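Local coordinates for kojibiose phosphorylase (Gut metagenome, PDB 6W0P), which belongs to glycoside hydrolase family 65, with an N-terminal beta-sandwich domain ahead of a helical catalytic domain, at residues T207-L219 with K245-G259. Numbering follows the deposited sequence.
Sequences TNQTLTSVMRTNL and KTITRYVTNIIDKNG
Strands 210-217 and 245-256 run antiparallel, their N-to-C directions 170° apart, and Thr210, Thr212, Val214 and Arg216 each exchange two backbone hydrogen bonds with Asp256, Ile254, Thr252 and Tyr250 in turn. Past the regular ladder Asn218 takes over: its OD1 accepts from Thr248 N at 3.0 Å, the donor standing above the carbonyl plane, while its ND2 donates a hydrogen bond to a water that also bonds Thr246 OG1 and Thr248 OG1. With chi1 at 59°, CG sits between the backbone N and the carbonyl carbon, and the amide crosses Thr248 nearly at right angles. At the other end, Gln209 NE2 bonds Lys257 O over 3.1 Å, meeting a lone pair of that oxygen, which lies in the plane of the Gln209 amide; the same NE2 also bonds Gly62 O, its stronger partner. Asp256 OD1 accepts from Asn258 N (an Asx turn) and from Gly259 N, both from one face of the carboxylate, an Asx motif that follows the strand.

On the face with Leu211 and Ser213, Leu211 CD1 rests 3.9 Å from Ile255 CG2, and Met215 SD lies 3.3 Å from Arg249 NH1, oblique to a guanidinium that also bonds Gln155 and His172 O. This face meets strand 165-174, whereas Thr210 and Ile254 meet helix 263-277. Mainly backbone pairing therefore joins the two strands in the N-terminal domain's large sheet, the Gln209 and Asn218 amides extending it at either end.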
# COMPACT_ATOMS: atom_id res chain seq x y z
N THR A 207 21.86 -16.02 0.29
CA THR A 207 22.71 -14.88 0.71
C THR A 207 24.19 -15.27 0.72
O THR A 207 25.01 -14.41 1.06
CB THR A 207 22.23 -14.36 2.06
OG1 THR A 207 22.35 -15.39 3.04
CG2 THR A 207 20.80 -13.88 1.97
N ASN A 208 24.51 -16.52 0.38
CA ASN A 208 25.90 -17.03 0.23
C ASN A 208 26.57 -17.03 1.61
O ASN A 208 27.77 -16.72 1.69
CB ASN A 208 26.69 -16.24 -0.82
CG ASN A 208 27.40 -17.14 -1.80
OD1 ASN A 208 26.74 -17.81 -2.60
ND2 ASN A 208 28.73 -17.18 -1.75
N GLN A 209 25.82 -17.35 2.65
CA GLN A 209 26.34 -17.37 4.04
C GLN A 209 26.41 -18.82 4.52
O GLN A 209 25.48 -19.60 4.23
CB GLN A 209 25.49 -16.52 4.96
CG GLN A 209 25.50 -15.05 4.56
CD GLN A 209 24.69 -14.25 5.54
OE1 GLN A 209 23.60 -14.67 5.95
NE2 GLN A 209 25.23 -13.10 5.93
N THR A 210 27.48 -19.13 5.24
CA THR A 210 27.79 -20.48 5.76
C THR A 210 28.03 -20.40 7.27
O THR A 210 28.45 -19.32 7.77
CB THR A 210 29.01 -21.09 5.05
OG1 THR A 210 30.17 -20.36 5.47
CG2 THR A 210 28.86 -21.07 3.54
N LEU A 211 27.79 -21.52 7.94
CA LEU A 211 27.99 -21.69 9.39
C LEU A 211 28.50 -23.11 9.64
O LEU A 211 27.95 -24.05 9.04
CB LEU A 211 26.62 -21.44 10.03
CG LEU A 211 26.54 -21.71 11.53
CD1 LEU A 211 25.47 -20.83 12.16
CD2 LEU A 211 26.26 -23.18 11.81
N THR A 212 29.48 -23.27 10.53
CA THR A 212 29.90 -24.59 11.07
C THR A 212 29.61 -24.60 12.56
O THR A 212 30.08 -23.68 13.26
CB THR A 212 31.38 -24.90 10.78
OG1 THR A 212 31.50 -25.06 9.37
CG2 THR A 212 31.86 -26.17 11.45
N SER A 213 28.81 -25.57 12.99
CA SER A 213 28.48 -25.82 14.41
C SER A 213 29.12 -27.13 14.83
O SER A 213 28.81 -28.16 14.19
CB SER A 213 27.00 -25.86 14.63
OG SER A 213 26.74 -25.99 16.02
N VAL A 214 29.98 -27.08 15.86
CA VAL A 214 30.68 -28.28 16.39
C VAL A 214 30.47 -28.38 17.90
O VAL A 214 30.51 -27.34 18.59
CB VAL A 214 32.18 -28.25 16.03
CG1 VAL A 214 32.39 -28.40 14.53
CG2 VAL A 214 32.85 -26.99 16.55
N MET A 215 30.25 -29.59 18.39
CA MET A 215 30.17 -29.85 19.84
C MET A 215 31.04 -31.05 20.22
O MET A 215 31.41 -31.84 19.36
CB MET A 215 28.73 -30.09 20.30
CG MET A 215 28.11 -31.32 19.73
SD MET A 215 26.55 -31.60 20.56
CE MET A 215 25.81 -32.86 19.53
N ARG A 216 31.37 -31.10 21.50
CA ARG A 216 32.04 -32.23 22.18
C ARG A 216 31.71 -32.10 23.66
O ARG A 216 31.25 -31.00 24.06
CB ARG A 216 33.55 -32.17 21.96
CG ARG A 216 34.21 -31.07 22.77
CD ARG A 216 35.63 -30.87 22.34
NE ARG A 216 36.54 -31.83 22.95
CZ ARG A 216 37.38 -32.60 22.27
NH1 ARG A 216 37.40 -32.58 20.94
NH2 ARG A 216 38.18 -33.43 22.92
N THR A 217 31.99 -33.14 24.45
CA THR A 217 31.50 -33.28 25.85
C THR A 217 32.64 -33.87 26.68
O THR A 217 33.70 -34.14 26.09
CB THR A 217 30.18 -34.08 25.91
OG1 THR A 217 30.44 -35.48 25.78
CG2 THR A 217 29.18 -33.67 24.85
N ASN A 218 32.42 -33.99 27.98
CA ASN A 218 33.36 -34.61 28.95
C ASN A 218 32.91 -36.07 29.20
O ASN A 218 33.08 -36.57 30.29
CB ASN A 218 33.48 -33.76 30.23
CG ASN A 218 32.15 -33.57 30.94
OD1 ASN A 218 31.11 -33.98 30.42
ND2 ASN A 218 32.15 -32.95 32.12
N LEU A 219 32.32 -36.73 28.22
CA LEU A 219 31.89 -38.13 28.38
C LEU A 219 31.81 -38.78 27.00
O LEU A 219 31.11 -38.22 26.10
CB LEU A 219 30.55 -38.16 29.13
CG LEU A 219 30.03 -39.55 29.52
CD1 LEU A 219 30.93 -40.22 30.56
CD2 LEU A 219 28.61 -39.47 30.05
N LYS A 245 24.79 -37.07 38.39
CA LYS A 245 25.52 -37.38 37.15
C LYS A 245 25.42 -36.15 36.25
O LYS A 245 24.30 -35.75 35.94
CB LYS A 245 24.89 -38.62 36.50
CG LYS A 245 25.49 -39.03 35.16
CD LYS A 245 26.85 -39.68 35.32
CE LYS A 245 27.55 -39.92 33.99
NZ LYS A 245 29.01 -39.70 34.09
N THR A 246 26.56 -35.55 35.89
CA THR A 246 26.61 -34.29 35.11
C THR A 246 27.35 -34.58 33.82
O THR A 246 28.25 -35.36 33.88
CB THR A 246 27.30 -33.12 35.83
OG1 THR A 246 28.70 -33.35 35.91
CG2 THR A 246 26.80 -32.90 37.24
N ILE A 247 26.98 -33.90 32.74
CA ILE A 247 27.75 -33.83 31.47
C ILE A 247 27.84 -32.35 31.07
O ILE A 247 26.87 -31.61 31.34
CB ILE A 247 27.07 -34.72 30.41
CG1 ILE A 247 27.84 -34.73 29.09
CG2 ILE A 247 25.63 -34.33 30.19
CD1 ILE A 247 27.33 -35.78 28.11
N THR A 248 28.96 -31.93 30.48
CA THR A 248 29.15 -30.57 29.93
C THR A 248 29.25 -30.66 28.41
O THR A 248 30.09 -31.43 27.93
CB THR A 248 30.38 -29.90 30.54
OG1 THR A 248 30.16 -29.96 31.94
CG2 THR A 248 30.57 -28.48 30.06
N ARG A 249 28.40 -29.92 27.71
CA ARG A 249 28.47 -29.71 26.24
C ARG A 249 29.18 -28.38 25.93
O ARG A 249 28.69 -27.32 26.40
CB ARG A 249 27.07 -29.68 25.63
CG ARG A 249 27.10 -29.84 24.12
CD ARG A 249 26.02 -29.06 23.42
NE ARG A 249 24.67 -29.41 23.86
CZ ARG A 249 23.70 -29.83 23.07
NH1 ARG A 249 23.93 -30.01 21.78
NH2 ARG A 249 22.49 -30.04 23.55
N TYR A 250 30.27 -28.46 25.16
CA TYR A 250 30.98 -27.31 24.54
C TYR A 250 30.50 -27.18 23.09
O TYR A 250 30.49 -28.20 22.36
CB TYR A 250 32.49 -27.53 24.61
CG TYR A 250 32.98 -27.75 26.01
CD1 TYR A 250 32.98 -29.02 26.56
CD2 TYR A 250 33.42 -26.70 26.81
CE1 TYR A 250 33.43 -29.25 27.86
CE2 TYR A 250 33.85 -26.91 28.12
CZ TYR A 250 33.86 -28.20 28.64
OH TYR A 250 34.30 -28.48 29.90
N VAL A 251 30.10 -25.97 22.70
CA VAL A 251 29.68 -25.64 21.31
C VAL A 251 30.58 -24.52 20.77
O VAL A 251 30.89 -23.61 21.52
CB VAL A 251 28.19 -25.27 21.27
CG1 VAL A 251 27.71 -24.97 19.86
CG2 VAL A 251 27.33 -26.35 21.91
N THR A 252 30.99 -24.62 19.50
CA THR A 252 31.63 -23.54 18.71
C THR A 252 30.88 -23.41 17.38
O THR A 252 30.62 -24.43 16.75
CB THR A 252 33.13 -23.77 18.56
OG1 THR A 252 33.70 -23.67 19.87
CG2 THR A 252 33.78 -22.75 17.65
N ASN A 253 30.45 -22.20 17.04
CA ASN A 253 29.74 -21.85 15.79
C ASN A 253 30.64 -20.86 15.06
O ASN A 253 30.97 -19.80 15.67
CB ASN A 253 28.33 -21.33 16.10
CG ASN A 253 27.47 -22.38 16.75
OD1 ASN A 253 27.22 -23.44 16.18
ND2 ASN A 253 26.99 -22.11 17.95
N ILE A 254 31.09 -21.21 13.85
CA ILE A 254 31.92 -20.32 13.00
C ILE A 254 31.08 -19.94 11.78
O ILE A 254 30.68 -20.85 11.01
CB ILE A 254 33.27 -20.95 12.60
CG1 ILE A 254 34.04 -21.47 13.81
CG2 ILE A 254 34.09 -19.95 11.81
CD1 ILE A 254 34.48 -20.37 14.78
N ILE A 255 30.84 -18.65 11.59
CA ILE A 255 29.97 -18.12 10.50
C ILE A 255 30.85 -17.42 9.48
O ILE A 255 31.93 -16.93 9.86
CB ILE A 255 28.87 -17.18 11.05
CG1 ILE A 255 29.45 -15.88 11.61
CG2 ILE A 255 28.03 -17.90 12.09
CD1 ILE A 255 28.41 -14.86 11.96
N ASP A 256 30.42 -17.42 8.22
CA ASP A 256 30.99 -16.56 7.15
C ASP A 256 29.84 -15.75 6.55
O ASP A 256 29.08 -16.30 5.71
CB ASP A 256 31.75 -17.38 6.10
CG ASP A 256 32.30 -16.51 4.98
OD1 ASP A 256 32.47 -15.29 5.22
OD2 ASP A 256 32.54 -17.05 3.89
N LYS A 257 29.72 -14.49 6.96
CA LYS A 257 28.64 -13.58 6.51
C LYS A 257 28.88 -13.15 5.05
O LYS A 257 27.91 -12.73 4.42
CB LYS A 257 28.52 -12.39 7.47
CG LYS A 257 28.05 -12.75 8.88
CD LYS A 257 27.73 -11.55 9.74
CE LYS A 257 28.96 -10.90 10.34
NZ LYS A 257 28.72 -9.47 10.65
N ASN A 258 30.11 -13.27 4.54
CA ASN A 258 30.56 -12.69 3.24
C ASN A 258 30.61 -13.78 2.14
O ASN A 258 30.31 -13.45 0.99
CB ASN A 258 31.90 -11.97 3.44
CG ASN A 258 31.77 -10.83 4.43
OD1 ASN A 258 30.83 -10.05 4.34
ND2 ASN A 258 32.67 -10.74 5.40
N GLY A 259 30.99 -15.01 2.47
CA GLY A 259 30.90 -16.19 1.59
C GLY A 259 32.21 -16.56 0.91
O GLY A 259 32.18 -17.48 0.08
O HOH W 1 29.70 -31.97 33.62
O HOH W 2 34.71 -30.60 32.09